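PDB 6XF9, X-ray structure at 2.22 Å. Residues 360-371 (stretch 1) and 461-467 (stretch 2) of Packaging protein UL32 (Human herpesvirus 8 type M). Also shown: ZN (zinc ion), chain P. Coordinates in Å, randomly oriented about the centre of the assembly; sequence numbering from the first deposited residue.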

# COMPACT_ATOMS: atom_id res chain seq x y z
N PRO D 360 28.06 -27.31 18.00
CA PRO D 360 28.52 -26.06 17.35
C PRO D 360 27.40 -25.09 17.09
O PRO D 360 27.65 -23.89 16.97
CB PRO D 360 29.17 -26.55 16.04
CG PRO D 360 29.41 -28.03 16.24
CD PRO D 360 28.31 -28.49 17.15
N GLN D 361 26.16 -25.56 16.96
CA GLN D 361 25.04 -24.63 16.86
C GLN D 361 24.79 -23.90 18.17
O GLN D 361 24.54 -22.69 18.16
CB GLN D 361 23.78 -25.35 16.43
CG GLN D 361 23.73 -25.82 14.99
CD GLN D 361 24.42 -27.12 14.77
OE1 GLN D 361 24.75 -27.82 15.73
NE2 GLN D 361 24.60 -27.50 13.51
N GLU D 362 24.85 -24.59 19.32
CA GLU D 362 24.63 -23.88 20.59
C GLU D 362 25.66 -22.79 20.77
O GLU D 362 25.33 -21.69 21.22
CB GLU D 362 24.68 -24.82 21.79
CG GLU D 362 23.64 -25.94 21.79
CD GLU D 362 23.54 -26.64 23.13
OE1 GLU D 362 24.06 -27.78 23.22
OE2 GLU D 362 22.99 -26.04 24.09
N ILE D 363 26.92 -23.09 20.44
CA ILE D 363 27.97 -22.09 20.57
C ILE D 363 27.83 -21.04 19.48
O ILE D 363 28.00 -19.84 19.74
CB ILE D 363 29.35 -22.79 20.54
CG1 ILE D 363 29.51 -23.64 21.79
CG2 ILE D 363 30.48 -21.79 20.46
CD1 ILE D 363 30.54 -24.70 21.66
N HIS D 364 27.50 -21.45 18.26
CA HIS D 364 27.21 -20.48 17.20
C HIS D 364 26.09 -19.55 17.61
O HIS D 364 26.20 -18.33 17.49
CB HIS D 364 26.83 -21.20 15.91
CG HIS D 364 26.52 -20.28 14.77
ND1 HIS D 364 25.55 -20.55 13.82
CD2 HIS D 364 27.06 -19.09 14.41
CE1 HIS D 364 25.50 -19.56 12.94
NE2 HIS D 364 26.41 -18.66 13.28
N LYS D 365 24.98 -20.13 18.08
CA LYS D 365 23.83 -19.34 18.51
C LYS D 365 24.22 -18.37 19.61
O LYS D 365 23.80 -17.21 19.59
CB LYS D 365 22.72 -20.25 18.99
CG LYS D 365 21.66 -19.56 19.75
CD LYS D 365 20.72 -20.57 20.35
CE LYS D 365 19.90 -19.92 21.41
NZ LYS D 365 18.83 -20.83 21.83
N HIS D 366 25.00 -18.83 20.57
CA HIS D 366 25.25 -18.00 21.74
C HIS D 366 26.23 -16.88 21.46
O HIS D 366 26.01 -15.75 21.89
CB HIS D 366 25.78 -18.87 22.90
CG HIS D 366 26.24 -18.07 24.09
ND1 HIS D 366 25.37 -17.59 25.05
CD2 HIS D 366 27.48 -17.65 24.44
CE1 HIS D 366 26.06 -16.91 25.95
NE2 HIS D 366 27.34 -16.92 25.60
N LEU D 367 27.31 -17.15 20.72
CA LEU D 367 28.32 -16.12 20.53
C LEU D 367 28.03 -15.18 19.37
O LEU D 367 28.52 -14.05 19.37
CB LEU D 367 29.70 -16.74 20.31
CG LEU D 367 30.38 -17.46 21.48
CD1 LEU D 367 31.60 -18.21 20.96
CD2 LEU D 367 30.78 -16.49 22.55
N PHE D 368 27.27 -15.62 18.35
CA PHE D 368 27.17 -14.84 17.13
C PHE D 368 25.74 -14.55 16.67
O PHE D 368 25.58 -13.66 15.83
CB PHE D 368 27.91 -15.54 15.97
CG PHE D 368 29.37 -15.87 16.25
CD1 PHE D 368 30.36 -14.90 16.12
CD2 PHE D 368 29.75 -17.15 16.65
CE1 PHE D 368 31.70 -15.20 16.38
CE2 PHE D 368 31.11 -17.46 16.90
CZ PHE D 368 32.07 -16.48 16.77
N CYS D 369 24.72 -15.24 17.18
CA CYS D 369 23.35 -15.13 16.66
C CYS D 369 22.32 -14.64 17.66
O CYS D 369 21.68 -13.61 17.41
CB CYS D 369 22.87 -16.46 16.08
SG CYS D 369 23.89 -16.98 14.73
N ASP D 370 22.06 -15.35 18.75
CA ASP D 370 20.86 -15.02 19.51
C ASP D 370 21.01 -13.66 20.18
O ASP D 370 22.05 -13.37 20.76
CB ASP D 370 20.56 -16.09 20.55
CG ASP D 370 19.19 -15.89 21.18
OD1 ASP D 370 19.08 -15.03 22.07
OD2 ASP D 370 18.21 -16.55 20.76
N PRO D 371 20.01 -12.77 20.06
CA PRO D 371 20.15 -11.44 20.68
C PRO D 371 20.00 -11.45 22.20
O PRO D 371 20.44 -10.50 22.84
CB PRO D 371 19.05 -10.62 19.99
CG PRO D 371 18.00 -11.61 19.68
CD PRO D 371 18.69 -12.94 19.43
N GLN D 461 17.79 -14.65 9.74
CA GLN D 461 18.59 -15.86 9.69
C GLN D 461 18.52 -16.60 11.02
O GLN D 461 18.27 -17.81 11.06
CB GLN D 461 20.04 -15.52 9.31
CG GLN D 461 21.01 -16.65 9.64
CD GLN D 461 22.49 -16.32 9.35
OE1 GLN D 461 22.83 -15.19 8.96
NE2 GLN D 461 23.37 -17.30 9.57
N THR D 462 18.67 -15.87 12.14
CA THR D 462 18.62 -16.51 13.45
C THR D 462 17.28 -17.15 13.71
O THR D 462 17.21 -18.27 14.20
CB THR D 462 18.93 -15.51 14.56
OG1 THR D 462 20.22 -14.95 14.33
CG2 THR D 462 18.90 -16.20 15.92
N SER D 463 16.20 -16.44 13.40
CA SER D 463 14.88 -17.02 13.64
C SER D 463 14.64 -18.25 12.79
O SER D 463 13.97 -19.19 13.24
CB SER D 463 13.79 -16.00 13.35
OG SER D 463 12.55 -16.65 13.50
N HIS D 464 15.16 -18.27 11.56
CA HIS D 464 15.02 -19.48 10.76
C HIS D 464 15.80 -20.62 11.40
O HIS D 464 15.28 -21.74 11.51
CB HIS D 464 15.47 -19.24 9.31
CG HIS D 464 14.44 -18.54 8.45
ND1 HIS D 464 13.21 -19.08 8.16
CD2 HIS D 464 14.52 -17.38 7.74
CE1 HIS D 464 12.54 -18.25 7.37
NE2 HIS D 464 13.31 -17.22 7.09
N LEU D 465 17.02 -20.35 11.88
CA LEU D 465 17.94 -21.42 12.25
C LEU D 465 17.63 -22.06 13.62
O LEU D 465 17.53 -23.29 13.71
CB LEU D 465 19.38 -20.88 12.25
CG LEU D 465 20.09 -20.58 10.92
CD1 LEU D 465 21.58 -20.19 11.14
CD2 LEU D 465 19.94 -21.72 9.90
N TYR D 466 17.43 -21.26 14.68
CA TYR D 466 17.61 -21.75 16.05
C TYR D 466 16.38 -21.49 16.93
O TYR D 466 15.47 -20.73 16.59
CB TYR D 466 18.84 -21.11 16.71
CG TYR D 466 20.14 -21.44 15.99
CD1 TYR D 466 20.41 -22.73 15.60
CD2 TYR D 466 21.06 -20.46 15.70
CE1 TYR D 466 21.58 -23.05 14.94
CE2 TYR D 466 22.23 -20.76 15.03
CZ TYR D 466 22.49 -22.06 14.65
OH TYR D 466 23.64 -22.39 13.97
N ALA D 467 16.39 -22.17 18.08
CA ALA D 467 15.37 -22.05 19.13
C ALA D 467 15.73 -20.95 20.12
O ALA D 467 14.85 -20.44 20.83
CB ALA D 467 15.20 -23.36 19.88
OXT ALA D 467 16.91 -20.56 20.22
ZN ZN P . 23.25 -18.02 25.39

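The C-terminal end of the chain packs against a helix almost a hundred residues earlier in the sequence. Residues 461-465 form the last turn of a helix, and Tyr466 is the first residue to leave helical geometry, carrying the chain out to its terminus at Ala467. The two backbones come near each other at two points: the CA atoms of Cys369 and Thr462 are 5.9 Å apart, and those of Lys365 and Tyr466 are 7.1 Å apart.

Tyr466 is the centre of the contact and has the largest area covered. Its ring lies along the earlier helix, touching residues spaced about one turn apart: Gln361, whose CG is 3.5 Å from Tyr466 CE1, Lys365, whose CB is 3.7 Å from Tyr466 CD2, and Cys369, whose SG meets the ring edge 4.1 Å from Tyr466 CE2. A tyrosine suits this place because its flat carbon ring packs against methylene groups while its hydroxyl still reaches a polar partner. That partner is His364, whose ND1 hydrogen-bonds Tyr466 OH at 2.7 Å; either atom could be the donor.

Thr462 has the next largest area covered, one turn before Tyr466, and its side chain also points toward the earlier helix. Thr462 OG1 lies 3.5 Å from Cys369 CB, and Thr462 CG2 is 4.3 Å from Asp370 CA; a small, branched residue fits where the backbones are closest.

Lys365 adds the charged link. With every chi angle near t, its extended side chain places Lys365 NZ 2.5 Å from Ala467 OXT, forming a salt bridge with the terminal carboxylate. Asp370 OD2 is 4.2 Å from the same Ala467 OXT, a proximity of like charges that the nearby ammonium group can offset. The short distance between ammonium and carboxylate brings the opposite charges into direct contact, which partly repays the cost of taking them out of water.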